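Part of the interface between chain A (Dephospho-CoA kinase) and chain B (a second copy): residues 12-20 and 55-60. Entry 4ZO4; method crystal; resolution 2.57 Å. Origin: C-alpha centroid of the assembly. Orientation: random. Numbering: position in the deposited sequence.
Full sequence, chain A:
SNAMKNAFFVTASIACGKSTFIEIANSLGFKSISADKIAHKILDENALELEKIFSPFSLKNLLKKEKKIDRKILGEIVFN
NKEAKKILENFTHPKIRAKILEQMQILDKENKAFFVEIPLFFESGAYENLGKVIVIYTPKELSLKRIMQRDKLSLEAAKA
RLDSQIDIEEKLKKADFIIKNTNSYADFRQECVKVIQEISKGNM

Chain A, residues 12-20: ASIACGKST
Chain B, residues 55-60: SPFSLK

A single main-chain carbonyl can take both an N-H and a CA-H contact from successive residues of a partner chain while small apolar groups pack beside it. Two copies of dephospho-CoA kinase give a compact example, burying 276 Å² between residues 12-20 of chain A and 55-60 of chain B.

The register is set by two CA pairs. Ile14(A) CA lies 4.7 Å from Pro56(B) CA. Ala15(A) CA lies 5.4 Å from Ser58(B) CA. Chain B begins as a 3-10 segment through Ser55(B), Pro56(B) and Phe57(B), with Ser58(B) N hydrogen-bonded to Ser55(B) O at 3.2 Å. It then extends at Ser58(B) (phi/psi -151/150) and turns sharply at Leu59(B) (-84/-10). Ser58(B), chi1 t, points its CA-to-CB bond away from chain A, and Ser58(B) OG accepts a hydrogen bond from Lys60(B) N at 3.0 Å, bracing the turn.

Along chain A, Ala12(A) is extended (-142/143) and out of reach. Ser13(A) (-68/-14) turns the chain, its CB directed away and its OG hydrogen-bonded elsewhere in the structure. Ile14(A) is extended again (-154/143), and its CA lies 3.5 Å from Pro56(B) O in a CA-H...O contact with an angle of 150° at the hydrogen. Its CB points sideways; with chi1 and chi2 both t, Ile14(A) CG1 packs 4.1 Å from Pro56(B) CB, aliphatic against the flank of the C-gamma-endo ring.

Ala15(A) (-57/-37) is the centre of the contact. Ala15(A) N donates a weak hydrogen bond to the same Pro56(B) O, at 3.2 Å and 131°, so one carbonyl receives both approaches. Ala15(A) CB points toward chain B, 3.9 Å from Ser58(B) C and 3.8 Å from Leu59(B) CD1. A methyl is short enough to let the backbones approach while still filling the space between them, and the residue is buried.

The helix then carries the chain onward. Cys16(A), chi1 p, makes no close contact. Gly17(A) N is hydrogen-bonded to Ile14(A) O at 2.9 Å; an ideal CB on Gly17(A) would lie just 3.1 Å from Ile14(A) O. Lys18(A), t, t, p, t along chi1 to chi4, points its CA-to-CB bond toward chain B but makes no close contact.

One turn after Ala15(A), Ser19(A) again directs its CB toward chain B. With chi1 p, Ser19(A) OG donates to Cys16(A) O at 3.1 Å and also lies 3.3 Å from Leu59(B) CD2, so the hydroxyl meets a methyl with its polar need served within its own helix. Leu59(B), m at chi1 and p at chi2, thus reaches both residues. Thr20(A), chi1 m, falls beyond the contact.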

# COMPACT_ATOMS: atom_id res chain seq x y z
N ALA A 12 4.83 6.03 -22.75
CA ALA A 12 3.56 6.19 -23.44
C ALA A 12 2.36 5.79 -22.62
O ALA A 12 2.38 4.80 -21.88
CB ALA A 12 3.55 5.41 -24.75
N SER A 13 1.30 6.56 -22.80
CA SER A 13 0.04 6.29 -22.15
C SER A 13 -0.61 5.02 -22.69
O SER A 13 -1.56 4.55 -22.09
CB SER A 13 -0.93 7.45 -22.34
OG SER A 13 -1.76 7.26 -23.47
N ILE A 14 -0.11 4.52 -23.82
CA ILE A 14 -0.56 3.25 -24.44
C ILE A 14 0.59 2.65 -25.29
O ILE A 14 1.35 3.37 -25.94
CB ILE A 14 -1.83 3.46 -25.28
CG1 ILE A 14 -2.17 2.21 -26.09
CG2 ILE A 14 -1.68 4.66 -26.20
CD1 ILE A 14 -3.58 2.21 -26.65
N ALA A 15 0.71 1.32 -25.28
CA ALA A 15 1.96 0.64 -25.67
C ALA A 15 2.47 0.94 -27.06
O ALA A 15 3.69 1.00 -27.28
CB ALA A 15 1.80 -0.86 -25.53
N CYS A 16 1.54 1.08 -28.00
CA CYS A 16 1.89 1.33 -29.38
C CYS A 16 2.43 2.74 -29.57
O CYS A 16 3.19 2.99 -30.50
CB CYS A 16 0.70 1.06 -30.31
SG CYS A 16 -0.63 2.28 -30.27
N GLY A 17 2.05 3.66 -28.69
CA GLY A 17 2.60 5.02 -28.73
C GLY A 17 4.11 5.02 -28.55
O GLY A 17 4.85 5.67 -29.28
N LYS A 18 4.55 4.23 -27.59
CA LYS A 18 5.94 4.08 -27.24
C LYS A 18 6.76 3.36 -28.34
O LYS A 18 7.92 3.72 -28.61
CB LYS A 18 5.97 3.24 -25.98
CG LYS A 18 7.27 3.22 -25.21
CD LYS A 18 7.09 2.49 -23.88
CE LYS A 18 6.46 1.10 -24.03
NZ LYS A 18 6.82 0.18 -22.92
N SER A 19 6.18 2.33 -28.94
CA SER A 19 6.91 1.44 -29.85
C SER A 19 7.03 2.06 -31.24
O SER A 19 8.00 1.82 -31.96
CB SER A 19 6.20 0.11 -29.96
OG SER A 19 4.87 0.33 -30.37
N THR A 20 6.01 2.83 -31.62
CA THR A 20 6.05 3.57 -32.86
C THR A 20 7.11 4.68 -32.80
O THR A 20 7.92 4.79 -33.72
CB THR A 20 4.68 4.17 -33.18
OG1 THR A 20 3.80 3.14 -33.65
CG2 THR A 20 4.80 5.27 -34.23
N SER B 55 -5.09 -4.23 -22.27
CA SER B 55 -4.51 -4.13 -23.61
C SER B 55 -3.66 -2.86 -23.80
O SER B 55 -2.61 -2.93 -24.45
CB SER B 55 -5.56 -4.28 -24.72
OG SER B 55 -6.47 -3.20 -24.71
N PRO B 56 -4.04 -1.71 -23.21
CA PRO B 56 -3.11 -0.57 -23.34
C PRO B 56 -1.75 -0.69 -22.61
O PRO B 56 -0.90 0.19 -22.78
CB PRO B 56 -3.89 0.61 -22.76
CG PRO B 56 -5.03 0.03 -21.99
CD PRO B 56 -5.33 -1.30 -22.60
N PHE B 57 -1.53 -1.73 -21.80
CA PHE B 57 -0.23 -1.92 -21.20
C PHE B 57 0.72 -2.73 -22.08
O PHE B 57 1.93 -2.68 -21.87
CB PHE B 57 -0.36 -2.58 -19.83
CG PHE B 57 -1.00 -1.72 -18.78
CD1 PHE B 57 -2.36 -1.77 -18.55
CD2 PHE B 57 -0.24 -0.89 -18.01
CE1 PHE B 57 -2.95 -0.99 -17.58
CE2 PHE B 57 -0.82 -0.11 -17.03
CZ PHE B 57 -2.18 -0.17 -16.81
N SER B 58 0.22 -3.46 -23.08
CA SER B 58 1.09 -4.37 -23.86
C SER B 58 0.61 -4.55 -25.28
O SER B 58 -0.58 -4.52 -25.54
CB SER B 58 1.19 -5.75 -23.18
OG SER B 58 1.71 -6.76 -24.05
N LEU B 59 1.55 -4.78 -26.17
CA LEU B 59 1.24 -4.90 -27.59
C LEU B 59 0.80 -6.33 -27.86
O LEU B 59 0.31 -6.64 -28.94
CB LEU B 59 2.46 -4.53 -28.46
CG LEU B 59 3.22 -3.22 -28.18
CD1 LEU B 59 4.21 -3.34 -27.01
CD2 LEU B 59 3.94 -2.74 -29.44
N LYS B 60 0.96 -7.20 -26.87
CA LYS B 60 0.71 -8.62 -27.07
C LYS B 60 -0.77 -8.93 -26.95
O LYS B 60 -1.55 -8.12 -26.44
CB LYS B 60 1.47 -9.42 -26.03
CG LYS B 60 2.98 -9.33 -26.16
CD LYS B 60 3.52 -10.29 -27.22
CE LYS B 60 4.87 -10.89 -26.81
NZ LYS B 60 4.88 -12.37 -26.98